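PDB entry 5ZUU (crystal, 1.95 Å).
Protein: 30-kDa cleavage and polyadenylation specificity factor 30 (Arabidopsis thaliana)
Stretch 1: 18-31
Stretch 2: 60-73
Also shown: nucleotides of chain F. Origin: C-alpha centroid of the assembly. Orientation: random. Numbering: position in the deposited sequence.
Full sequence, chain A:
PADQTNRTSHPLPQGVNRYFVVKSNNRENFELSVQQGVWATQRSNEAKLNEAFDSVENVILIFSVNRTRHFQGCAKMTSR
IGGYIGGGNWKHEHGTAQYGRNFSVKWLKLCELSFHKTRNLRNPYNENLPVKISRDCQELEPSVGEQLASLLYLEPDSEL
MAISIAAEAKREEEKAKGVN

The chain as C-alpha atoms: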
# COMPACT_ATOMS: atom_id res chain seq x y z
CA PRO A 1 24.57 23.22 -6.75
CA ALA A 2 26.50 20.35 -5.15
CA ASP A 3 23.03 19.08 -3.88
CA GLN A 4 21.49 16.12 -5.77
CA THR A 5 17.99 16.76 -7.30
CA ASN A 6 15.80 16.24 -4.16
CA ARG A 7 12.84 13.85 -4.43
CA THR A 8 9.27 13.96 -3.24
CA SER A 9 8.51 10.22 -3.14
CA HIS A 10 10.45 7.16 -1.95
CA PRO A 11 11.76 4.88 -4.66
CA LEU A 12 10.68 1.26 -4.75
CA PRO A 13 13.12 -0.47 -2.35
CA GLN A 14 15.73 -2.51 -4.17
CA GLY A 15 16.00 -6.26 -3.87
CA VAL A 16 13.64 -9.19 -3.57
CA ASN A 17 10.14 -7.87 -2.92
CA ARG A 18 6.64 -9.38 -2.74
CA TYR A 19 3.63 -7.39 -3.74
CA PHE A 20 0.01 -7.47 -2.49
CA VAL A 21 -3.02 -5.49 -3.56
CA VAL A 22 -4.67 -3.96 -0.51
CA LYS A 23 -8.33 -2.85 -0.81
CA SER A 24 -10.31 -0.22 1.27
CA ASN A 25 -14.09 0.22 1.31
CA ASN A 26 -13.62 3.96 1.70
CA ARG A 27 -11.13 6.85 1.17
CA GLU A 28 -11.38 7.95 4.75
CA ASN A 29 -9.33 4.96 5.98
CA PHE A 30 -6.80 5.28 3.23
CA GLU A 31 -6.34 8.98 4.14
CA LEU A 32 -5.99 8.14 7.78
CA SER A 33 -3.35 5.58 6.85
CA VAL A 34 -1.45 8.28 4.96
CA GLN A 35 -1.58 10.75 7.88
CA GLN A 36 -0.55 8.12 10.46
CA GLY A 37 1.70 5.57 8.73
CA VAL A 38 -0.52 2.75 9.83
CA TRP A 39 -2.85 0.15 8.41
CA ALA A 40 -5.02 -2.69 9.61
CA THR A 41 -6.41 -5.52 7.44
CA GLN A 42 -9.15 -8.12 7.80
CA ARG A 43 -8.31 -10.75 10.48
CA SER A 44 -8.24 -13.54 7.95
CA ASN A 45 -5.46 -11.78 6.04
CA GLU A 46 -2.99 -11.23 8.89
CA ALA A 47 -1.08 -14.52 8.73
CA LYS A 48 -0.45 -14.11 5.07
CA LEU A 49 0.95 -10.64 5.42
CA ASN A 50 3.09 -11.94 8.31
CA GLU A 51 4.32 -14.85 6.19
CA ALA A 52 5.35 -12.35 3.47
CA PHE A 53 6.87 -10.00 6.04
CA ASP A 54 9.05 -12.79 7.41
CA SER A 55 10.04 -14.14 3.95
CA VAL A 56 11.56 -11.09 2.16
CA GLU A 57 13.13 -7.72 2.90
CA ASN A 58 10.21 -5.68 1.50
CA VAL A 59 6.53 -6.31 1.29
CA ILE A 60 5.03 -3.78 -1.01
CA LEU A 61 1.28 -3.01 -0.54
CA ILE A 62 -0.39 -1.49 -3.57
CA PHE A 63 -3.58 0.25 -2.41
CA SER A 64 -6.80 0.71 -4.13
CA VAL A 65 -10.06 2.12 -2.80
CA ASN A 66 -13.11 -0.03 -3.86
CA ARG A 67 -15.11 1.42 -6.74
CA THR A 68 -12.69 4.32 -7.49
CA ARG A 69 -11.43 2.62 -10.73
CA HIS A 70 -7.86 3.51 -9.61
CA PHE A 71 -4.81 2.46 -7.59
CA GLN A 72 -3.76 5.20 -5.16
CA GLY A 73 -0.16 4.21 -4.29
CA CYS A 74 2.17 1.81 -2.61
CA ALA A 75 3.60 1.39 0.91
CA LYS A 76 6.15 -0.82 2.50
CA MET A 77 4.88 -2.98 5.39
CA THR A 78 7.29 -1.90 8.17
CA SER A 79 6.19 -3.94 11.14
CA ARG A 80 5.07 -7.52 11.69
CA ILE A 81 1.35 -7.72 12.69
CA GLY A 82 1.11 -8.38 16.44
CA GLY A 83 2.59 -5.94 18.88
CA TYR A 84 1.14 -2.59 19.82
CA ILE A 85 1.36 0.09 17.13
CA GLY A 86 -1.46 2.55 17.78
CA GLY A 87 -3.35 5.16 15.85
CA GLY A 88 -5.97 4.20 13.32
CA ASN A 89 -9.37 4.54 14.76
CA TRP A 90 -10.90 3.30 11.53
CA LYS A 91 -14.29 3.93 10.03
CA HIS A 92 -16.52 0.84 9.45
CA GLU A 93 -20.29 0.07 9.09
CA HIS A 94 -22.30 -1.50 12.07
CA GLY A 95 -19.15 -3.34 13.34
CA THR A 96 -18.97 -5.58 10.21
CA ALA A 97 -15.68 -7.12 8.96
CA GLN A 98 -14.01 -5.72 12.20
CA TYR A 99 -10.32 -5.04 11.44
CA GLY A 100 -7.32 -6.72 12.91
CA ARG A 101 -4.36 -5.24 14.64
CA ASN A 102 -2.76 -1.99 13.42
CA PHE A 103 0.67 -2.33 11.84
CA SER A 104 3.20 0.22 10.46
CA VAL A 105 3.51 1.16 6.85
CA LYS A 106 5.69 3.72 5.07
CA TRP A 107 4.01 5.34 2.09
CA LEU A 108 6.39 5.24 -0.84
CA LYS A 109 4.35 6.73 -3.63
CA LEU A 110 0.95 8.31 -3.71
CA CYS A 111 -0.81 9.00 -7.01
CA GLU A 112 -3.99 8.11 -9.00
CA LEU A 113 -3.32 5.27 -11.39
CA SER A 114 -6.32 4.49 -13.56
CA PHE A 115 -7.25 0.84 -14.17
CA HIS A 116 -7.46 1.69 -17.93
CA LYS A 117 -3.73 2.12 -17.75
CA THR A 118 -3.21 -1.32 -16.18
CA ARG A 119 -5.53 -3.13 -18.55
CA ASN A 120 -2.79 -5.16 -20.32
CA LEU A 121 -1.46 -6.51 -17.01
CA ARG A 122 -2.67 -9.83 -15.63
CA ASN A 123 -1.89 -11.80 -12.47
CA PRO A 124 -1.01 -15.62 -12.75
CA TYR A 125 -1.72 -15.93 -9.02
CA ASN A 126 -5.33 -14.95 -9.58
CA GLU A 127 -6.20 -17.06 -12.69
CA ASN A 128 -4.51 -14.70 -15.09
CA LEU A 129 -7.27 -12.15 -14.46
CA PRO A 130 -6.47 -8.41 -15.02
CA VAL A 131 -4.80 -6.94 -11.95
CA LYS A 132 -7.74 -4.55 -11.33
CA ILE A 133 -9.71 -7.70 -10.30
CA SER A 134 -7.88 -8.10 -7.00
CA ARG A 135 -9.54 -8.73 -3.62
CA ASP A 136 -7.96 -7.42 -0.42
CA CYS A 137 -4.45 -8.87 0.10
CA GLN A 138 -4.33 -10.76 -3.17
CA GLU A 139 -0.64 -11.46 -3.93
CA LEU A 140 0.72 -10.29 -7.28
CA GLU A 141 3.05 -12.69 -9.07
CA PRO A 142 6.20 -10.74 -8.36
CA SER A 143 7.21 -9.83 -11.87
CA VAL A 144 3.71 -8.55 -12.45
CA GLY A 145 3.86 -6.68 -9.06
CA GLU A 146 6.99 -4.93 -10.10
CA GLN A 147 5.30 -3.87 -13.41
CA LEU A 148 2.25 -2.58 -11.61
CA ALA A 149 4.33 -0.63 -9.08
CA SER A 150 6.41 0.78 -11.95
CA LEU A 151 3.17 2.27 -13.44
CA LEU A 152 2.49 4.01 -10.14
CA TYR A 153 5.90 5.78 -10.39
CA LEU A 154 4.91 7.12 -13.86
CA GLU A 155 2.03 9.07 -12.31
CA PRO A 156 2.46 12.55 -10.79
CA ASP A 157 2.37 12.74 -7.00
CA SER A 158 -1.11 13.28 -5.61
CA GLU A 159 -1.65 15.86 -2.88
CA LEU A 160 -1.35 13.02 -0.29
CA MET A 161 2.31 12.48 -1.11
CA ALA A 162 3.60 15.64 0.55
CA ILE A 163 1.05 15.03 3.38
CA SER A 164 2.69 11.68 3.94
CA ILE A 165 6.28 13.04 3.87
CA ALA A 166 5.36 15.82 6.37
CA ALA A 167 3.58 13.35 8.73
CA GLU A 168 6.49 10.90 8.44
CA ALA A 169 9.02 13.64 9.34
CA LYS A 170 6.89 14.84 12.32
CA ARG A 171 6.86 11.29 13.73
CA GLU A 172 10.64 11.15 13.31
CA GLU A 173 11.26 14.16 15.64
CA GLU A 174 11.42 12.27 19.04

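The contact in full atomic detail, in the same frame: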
# COMPACT_ATOMS: atom_id res chain seq x y z
N ARG A 18 7.95 -8.81 -2.37
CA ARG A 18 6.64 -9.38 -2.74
C ARG A 18 5.68 -8.26 -2.70
O ARG A 18 5.91 -7.27 -1.91
CB ARG A 18 6.22 -10.49 -1.75
CG ARG A 18 7.12 -11.68 -1.89
CD ARG A 18 6.94 -12.68 -0.79
NE ARG A 18 5.65 -13.37 -0.92
CZ ARG A 18 5.24 -14.31 -0.06
NH1 ARG A 18 5.99 -14.67 0.94
NH2 ARG A 18 4.08 -14.92 -0.24
N TYR A 19 4.60 -8.42 -3.46
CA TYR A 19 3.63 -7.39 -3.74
C TYR A 19 2.23 -7.92 -3.52
O TYR A 19 1.89 -9.00 -4.05
CB TYR A 19 3.73 -6.98 -5.27
CG TYR A 19 5.08 -6.52 -5.65
CD1 TYR A 19 6.10 -7.43 -5.95
CD2 TYR A 19 5.39 -5.17 -5.65
CE1 TYR A 19 7.39 -6.99 -6.27
CE2 TYR A 19 6.66 -4.73 -5.97
CZ TYR A 19 7.65 -5.63 -6.26
OH TYR A 19 8.91 -5.19 -6.54
N PHE A 20 1.41 -7.13 -2.79
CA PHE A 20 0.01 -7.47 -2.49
C PHE A 20 -0.85 -6.28 -2.81
O PHE A 20 -0.47 -5.16 -2.50
CB PHE A 20 -0.17 -7.86 -0.99
CG PHE A 20 0.56 -9.10 -0.58
CD1 PHE A 20 1.91 -9.09 -0.37
CD2 PHE A 20 -0.10 -10.29 -0.41
CE1 PHE A 20 2.60 -10.26 -0.04
CE2 PHE A 20 0.57 -11.46 -0.07
CZ PHE A 20 1.92 -11.44 0.11
N VAL A 21 -2.00 -6.51 -3.44
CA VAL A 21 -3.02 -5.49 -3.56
C VAL A 21 -3.82 -5.42 -2.27
O VAL A 21 -4.25 -6.44 -1.74
CB VAL A 21 -4.00 -5.74 -4.72
CG1 VAL A 21 -5.14 -4.71 -4.74
CG2 VAL A 21 -3.25 -5.71 -6.04
N VAL A 22 -3.95 -4.22 -1.72
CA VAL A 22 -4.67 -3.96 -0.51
C VAL A 22 -5.87 -3.12 -0.91
O VAL A 22 -5.73 -2.16 -1.68
CB VAL A 22 -3.80 -3.18 0.48
CG1 VAL A 22 -4.65 -2.60 1.61
CG2 VAL A 22 -2.72 -4.09 1.00
N LYS A 23 -7.06 -3.54 -0.48
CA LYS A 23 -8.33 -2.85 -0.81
C LYS A 23 -8.93 -2.15 0.45
O LYS A 23 -8.81 -2.65 1.57
CB LYS A 23 -9.33 -3.83 -1.41
CG LYS A 23 -8.85 -4.50 -2.73
CD LYS A 23 -8.68 -3.52 -3.89
CE LYS A 23 -9.94 -2.78 -4.28
NZ LYS A 23 -9.88 -2.31 -5.68
N SER A 24 -9.48 -0.94 0.26
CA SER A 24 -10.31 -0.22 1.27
C SER A 24 -11.70 0.09 0.74
O SER A 24 -11.87 0.42 -0.45
CB SER A 24 -9.64 1.08 1.67
OG SER A 24 -10.35 1.68 2.73
N ASN A 25 -12.69 -0.05 1.61
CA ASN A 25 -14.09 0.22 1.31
C ASN A 25 -14.31 1.68 1.16
O ASN A 25 -15.33 2.04 0.64
CB ASN A 25 -15.01 -0.11 2.51
CG ASN A 25 -15.36 -1.55 2.60
OD1 ASN A 25 -15.31 -2.31 1.62
ND2 ASN A 25 -15.71 -1.97 3.80
N ASN A 26 -13.42 2.53 1.72
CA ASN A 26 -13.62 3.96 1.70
C ASN A 26 -12.29 4.74 1.63
O ASN A 26 -11.25 4.19 2.00
CB ASN A 26 -14.45 4.35 2.97
CG ASN A 26 -13.72 4.01 4.27
OD1 ASN A 26 -12.63 4.50 4.52
ND2 ASN A 26 -14.31 3.14 5.09
N ARG A 27 -12.33 5.99 1.16
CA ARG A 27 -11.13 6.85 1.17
C ARG A 27 -10.74 7.27 2.56
O ARG A 27 -9.55 7.50 2.87
CB ARG A 27 -11.30 8.12 0.37
CG ARG A 27 -11.41 7.87 -1.09
CD ARG A 27 -11.15 9.15 -1.89
NE ARG A 27 -11.27 8.81 -3.30
CZ ARG A 27 -10.28 8.59 -4.15
NH1 ARG A 27 -9.01 8.74 -3.83
NH2 ARG A 27 -10.59 8.27 -5.40
N GLU A 28 -11.71 7.40 3.43
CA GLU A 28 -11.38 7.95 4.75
C GLU A 28 -10.30 7.12 5.36
O GLU A 28 -9.36 7.70 5.88
CB GLU A 28 -12.58 8.03 5.69
CG GLU A 28 -13.69 8.95 5.20
CD GLU A 28 -14.74 8.25 4.31
OE1 GLU A 28 -15.91 8.09 4.75
OE2 GLU A 28 -14.39 7.87 3.17
N ASN A 29 -10.38 5.79 5.34
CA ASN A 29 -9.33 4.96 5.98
C ASN A 29 -7.97 5.08 5.31
O ASN A 29 -6.98 5.11 5.93
CB ASN A 29 -9.76 3.50 6.13
CG ASN A 29 -10.89 3.31 7.14
OD1 ASN A 29 -11.49 2.26 7.23
ND2 ASN A 29 -11.16 4.33 7.87
N PHE A 30 -8.00 5.09 4.01
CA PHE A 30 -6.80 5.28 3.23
C PHE A 30 -6.09 6.60 3.61
O PHE A 30 -4.88 6.65 3.81
CB PHE A 30 -7.18 5.22 1.75
CG PHE A 30 -6.15 5.81 0.84
CD1 PHE A 30 -4.87 5.31 0.84
CD2 PHE A 30 -6.47 6.92 0.00
CE1 PHE A 30 -3.91 5.85 -0.02
CE2 PHE A 30 -5.54 7.45 -0.85
CZ PHE A 30 -4.24 6.92 -0.84
N GLU A 31 -6.88 7.65 3.70
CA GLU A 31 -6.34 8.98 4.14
C GLU A 31 -5.81 9.02 5.54
O GLU A 31 -4.75 9.54 5.77
CB GLU A 31 -7.34 10.09 3.88
CG GLU A 31 -7.44 10.27 2.38
CD GLU A 31 -8.45 11.28 1.94
OE1 GLU A 31 -8.84 12.11 2.77
OE2 GLU A 31 -8.81 11.23 0.74
N ILE A 60 5.60 -4.95 -0.39
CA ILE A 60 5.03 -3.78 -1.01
C ILE A 60 3.51 -3.94 -1.17
O ILE A 60 3.04 -4.88 -1.81
CB ILE A 60 5.71 -3.48 -2.37
CG1 ILE A 60 7.23 -3.39 -2.17
CG2 ILE A 60 5.14 -2.17 -2.99
CD1 ILE A 60 7.67 -2.39 -1.11
N LEU A 61 2.76 -3.03 -0.55
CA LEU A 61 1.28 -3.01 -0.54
C LEU A 61 0.81 -1.94 -1.50
O LEU A 61 1.00 -0.77 -1.26
CB LEU A 61 0.81 -2.67 0.87
CG LEU A 61 1.40 -3.59 1.96
CD1 LEU A 61 0.89 -3.16 3.30
CD2 LEU A 61 1.01 -5.05 1.74
N ILE A 62 0.16 -2.35 -2.58
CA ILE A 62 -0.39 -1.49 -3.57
C ILE A 62 -1.86 -1.29 -3.28
O ILE A 62 -2.67 -2.22 -3.46
CB ILE A 62 -0.19 -2.13 -4.97
CG1 ILE A 62 1.30 -2.31 -5.25
CG2 ILE A 62 -0.84 -1.30 -6.07
CD1 ILE A 62 1.64 -3.13 -6.53
N PHE A 63 -2.25 -0.07 -2.90
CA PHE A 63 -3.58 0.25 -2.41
C PHE A 63 -4.52 0.63 -3.48
O PHE A 63 -4.19 1.29 -4.41
CB PHE A 63 -3.57 1.42 -1.41
CG PHE A 63 -3.25 1.01 -0.04
CD1 PHE A 63 -2.00 0.42 0.24
CD2 PHE A 63 -4.18 1.17 1.00
CE1 PHE A 63 -1.67 0.04 1.54
CE2 PHE A 63 -3.86 0.77 2.29
CZ PHE A 63 -2.60 0.20 2.58
N SER A 64 -5.75 0.26 -3.28
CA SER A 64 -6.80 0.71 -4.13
C SER A 64 -8.08 0.77 -3.38
O SER A 64 -8.53 -0.26 -2.80
CB SER A 64 -6.91 -0.18 -5.32
OG SER A 64 -8.13 0.12 -6.03
N VAL A 65 -8.71 1.96 -3.37
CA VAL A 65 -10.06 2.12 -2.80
C VAL A 65 -11.17 1.49 -3.72
O VAL A 65 -11.22 1.77 -4.89
CB VAL A 65 -10.37 3.58 -2.48
CG1 VAL A 65 -11.76 3.72 -1.94
CG2 VAL A 65 -9.35 4.12 -1.47
N ASN A 66 -12.01 0.62 -3.14
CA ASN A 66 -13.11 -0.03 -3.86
C ASN A 66 -13.91 1.01 -4.67
O ASN A 66 -14.19 2.10 -4.19
CB ASN A 66 -14.12 -0.72 -2.91
CG ASN A 66 -13.53 -1.85 -2.10
OD1 ASN A 66 -12.32 -2.13 -2.15
ND2 ASN A 66 -14.40 -2.56 -1.39
N ARG A 67 -14.25 0.64 -5.88
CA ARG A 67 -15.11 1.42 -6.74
C ARG A 67 -14.50 2.71 -7.30
O ARG A 67 -15.13 3.32 -8.13
CB ARG A 67 -16.51 1.66 -6.10
CG ARG A 67 -17.23 0.33 -5.80
CD ARG A 67 -18.72 0.40 -5.48
NE ARG A 67 -19.55 0.85 -6.61
CZ ARG A 67 -20.13 0.10 -7.55
NH1 ARG A 67 -20.87 0.69 -8.47
NH2 ARG A 67 -19.99 -1.21 -7.60
N THR A 68 -13.29 3.09 -6.92
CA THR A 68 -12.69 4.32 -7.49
C THR A 68 -12.06 4.15 -8.87
O THR A 68 -11.60 5.12 -9.45
CB THR A 68 -11.56 4.90 -6.63
OG1 THR A 68 -10.51 3.93 -6.58
CG2 THR A 68 -12.05 5.29 -5.27
N ARG A 69 -11.97 2.91 -9.37
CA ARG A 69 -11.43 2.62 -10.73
C ARG A 69 -9.92 2.97 -10.79
O ARG A 69 -9.36 3.21 -11.88
CB ARG A 69 -12.21 3.37 -11.85
CG ARG A 69 -13.67 3.04 -11.97
CD ARG A 69 -14.36 3.96 -12.97
NE ARG A 69 -15.80 3.91 -12.81
CZ ARG A 69 -16.61 3.02 -13.39
NH1 ARG A 69 -16.14 2.09 -14.22
NH2 ARG A 69 -17.90 3.03 -13.13
N HIS A 70 -9.26 3.06 -9.65
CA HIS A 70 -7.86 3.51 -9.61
C HIS A 70 -7.08 2.74 -8.49
O HIS A 70 -7.69 2.27 -7.48
CB HIS A 70 -7.77 5.03 -9.30
CG HIS A 70 -8.15 5.93 -10.44
ND1 HIS A 70 -9.47 6.17 -10.79
CD2 HIS A 70 -7.39 6.70 -11.26
CE1 HIS A 70 -9.50 7.03 -11.80
NE2 HIS A 70 -8.25 7.35 -12.11
N PHE A 71 -5.75 2.68 -8.67
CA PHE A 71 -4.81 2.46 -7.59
C PHE A 71 -4.37 3.81 -7.10
O PHE A 71 -4.17 4.69 -7.92
CB PHE A 71 -3.61 1.65 -8.04
CG PHE A 71 -3.95 0.24 -8.48
CD1 PHE A 71 -4.13 -0.79 -7.54
CD2 PHE A 71 -4.13 -0.06 -9.85
CE1 PHE A 71 -4.47 -2.08 -7.97
CE2 PHE A 71 -4.47 -1.36 -10.29
CZ PHE A 71 -4.64 -2.36 -9.35
N GLN A 72 -4.14 3.95 -5.78
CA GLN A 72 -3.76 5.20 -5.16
C GLN A 72 -2.32 5.25 -4.65
O GLN A 72 -1.83 6.30 -4.13
CB GLN A 72 -4.68 5.50 -3.98
CG GLN A 72 -6.03 6.03 -4.31
CD GLN A 72 -7.03 4.97 -4.78
OE1 GLN A 72 -7.01 3.84 -4.33
NE2 GLN A 72 -7.88 5.34 -5.70
N GLY A 73 -1.57 4.17 -4.75
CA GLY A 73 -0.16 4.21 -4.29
C GLY A 73 0.33 2.91 -3.75
O GLY A 73 -0.39 1.88 -3.87
P G F 9 -19.34 -0.05 -15.61
OP1 G F 9 -19.31 0.58 -16.95
OP2 G F 9 -18.92 0.72 -14.42
O5' G F 9 -20.80 -0.60 -15.37
C5' G F 9 -21.85 0.28 -14.96
C4' G F 9 -23.13 -0.50 -14.99
O4' G F 9 -22.85 -1.78 -14.35
C3' G F 9 -24.32 0.10 -14.26
O3' G F 9 -25.23 0.83 -15.10
C2' G F 9 -25.06 -1.15 -13.81
O2' G F 9 -25.87 -1.32 -15.00
C1' G F 9 -23.89 -2.09 -13.44
N9 G F 9 -23.36 -2.02 -12.06
C8 G F 9 -22.20 -1.44 -11.60
N7 G F 9 -22.05 -1.53 -10.31
C5 G F 9 -23.17 -2.24 -9.89
C6 G F 9 -23.59 -2.61 -8.58
O6 G F 9 -23.02 -2.44 -7.51
N1 G F 9 -24.79 -3.31 -8.61
C2 G F 9 -25.51 -3.59 -9.74
N2 G F 9 -26.65 -4.27 -9.56
N3 G F 9 -25.15 -3.22 -10.95
C4 G F 9 -23.98 -2.56 -10.96
P C F 6 -12.73 -6.71 -1.17
OP1 C F 6 -13.97 -7.27 -1.70
OP2 C F 6 -11.65 -7.63 -0.73
O5' C F 6 -12.06 -5.77 -2.29
C5' C F 6 -12.85 -5.28 -3.38
C4' C F 6 -12.34 -5.83 -4.69
O4' C F 6 -12.55 -7.27 -4.73
C3' C F 6 -13.01 -5.30 -5.95
O3' C F 6 -12.41 -4.06 -6.32
C2' C F 6 -12.73 -6.42 -6.93
O2' C F 6 -11.42 -6.38 -7.46
C1' C F 6 -12.94 -7.64 -6.04
N1 C F 6 -14.33 -8.15 -5.97
C2 C F 6 -14.85 -8.80 -7.10
O2 C F 6 -14.15 -8.87 -8.12
N3 C F 6 -16.08 -9.34 -7.05
C4 C F 6 -16.79 -9.27 -5.91
N4 C F 6 -18.01 -9.80 -5.91
C5 C F 6 -16.28 -8.62 -4.74
C6 C F 6 -15.06 -8.09 -4.82
P U F 7 -13.25 -2.91 -6.99
OP1 U F 7 -12.37 -1.76 -7.09
OP2 U F 7 -14.52 -2.75 -6.37
O5' U F 7 -13.53 -3.44 -8.46
C5' U F 7 -12.44 -3.59 -9.36
C4' U F 7 -12.90 -4.32 -10.59
O4' U F 7 -13.40 -5.63 -10.23
C3' U F 7 -14.04 -3.65 -11.31
O3' U F 7 -13.47 -2.73 -12.23
C2' U F 7 -14.70 -4.80 -12.03
O2' U F 7 -13.94 -5.23 -13.15
C1' U F 7 -14.58 -5.89 -10.98
N1 U F 7 -15.71 -6.02 -10.05
C2 U F 7 -16.82 -6.73 -10.47
O2 U F 7 -16.97 -7.14 -11.62
N3 U F 7 -17.78 -6.91 -9.50
C4 U F 7 -17.72 -6.52 -8.19
O4 U F 7 -18.64 -6.80 -7.43
C5 U F 7 -16.54 -5.78 -7.84
C6 U F 7 -15.59 -5.58 -8.76

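Residues 18-24 and 60-65 form neighbouring parallel β-strands; their axes approach to 4.5 Å and their N-to-C directions differ by 29°. The register runs without a slip from Tyr19 opposite Ile60 to Ser24 opposite Val65, with a CA-CA separation of 4.7 Å at each of these two end pairs. Seven backbone hydrogen bonds document the pairing. Ile60 N donates to Arg18 O (2.8 Å, 176°), Phe20 N to Ile60 O (2.9 Å), Ile62 N to Phe20 O (2.9 Å), Val22 N to Ile62 O (2.9 Å) and Ser64 N to Val22 O (2.9 Å). The ladder loosens at Ser24 N to Ser64 O (3.3 Å), then closes with Asn66 N to Ser24 O (2.7 Å), one residue beyond the second strand. CA-H...O contacts supplement these bonds, as between Tyr19 CA and Ile60 O (3.2 Å).

The second stretch then turns back on itself. A type II turn spans Val65 to Thr68, and strand 70-73 pairs with 60-65 through Gln72 N to Phe63 O (3.0 Å) and Phe63 N to Gly73 O (2.9 Å). At phi/psi of 149/-171°, a CB on Gly73 would jam against the preceding carbonyl O, so glycine fits this backbone.

Side chains alternate between the two faces of the sheet. Phe20, Val22, Ser24, Leu61, Phe63 and Val65 share one face, where compact branched residues and rings pack closely. Val22 CG1 sits over the Phe63 ring, 3.6 Å from the ring centroid and 17° off its normal, while Val22 CG2 meets Leu61 CB at 3.8 Å. Helix 27-31 covers part of this face, with its axis 9.0 Å from strand 60-65. Phe30, chi1 t, bridges the gap: its CB lies 4.0 Å from Val65 CG2, its CD1 4.2 Å from Phe63 CD2, and its CZ 3.5 Å from Gln72 CB. Asn26 caps the helix, its OD1 accepting from Asn29 N at 2.7 Å. Ser24 OG donates to Asn26 O (2.8 Å), tying the strand end to the cap residue.

The other face carries Tyr19, Val21, Lys23, Ile60, Ile62 and Ser64. Tyr19 CD2 packs 3.7 Å from Ile60 CB, and Val21 CG1 lies 4.2 Å from Phe71 CE1, at the ring edge. Polarity rises toward Lys23, whose m, m, m, t conformation brings NZ to Ser64 OG (3.0 Å). Ser64 OG donates to His70 O (2.6 Å), so Ser64 joins both neighbours. Lys23 NZ also donates to U7 OP1 (2.9 Å) and C6 O3' (3.1 Å), linking the strand pair to the RNA backbone.

Polar groups near the turn are also paired. Gln72 OE1 accepts from Val65 N (2.7 Å), and its NE2 donates to Thr68 OG1 (3.1 Å), which itself donates to Val65 O (2.8 Å). Arg27 extends over this network, NH2 lying 3.3 Å from Thr68 CG2. Altogether the two stretches bury 1103 Å², summed over both sides.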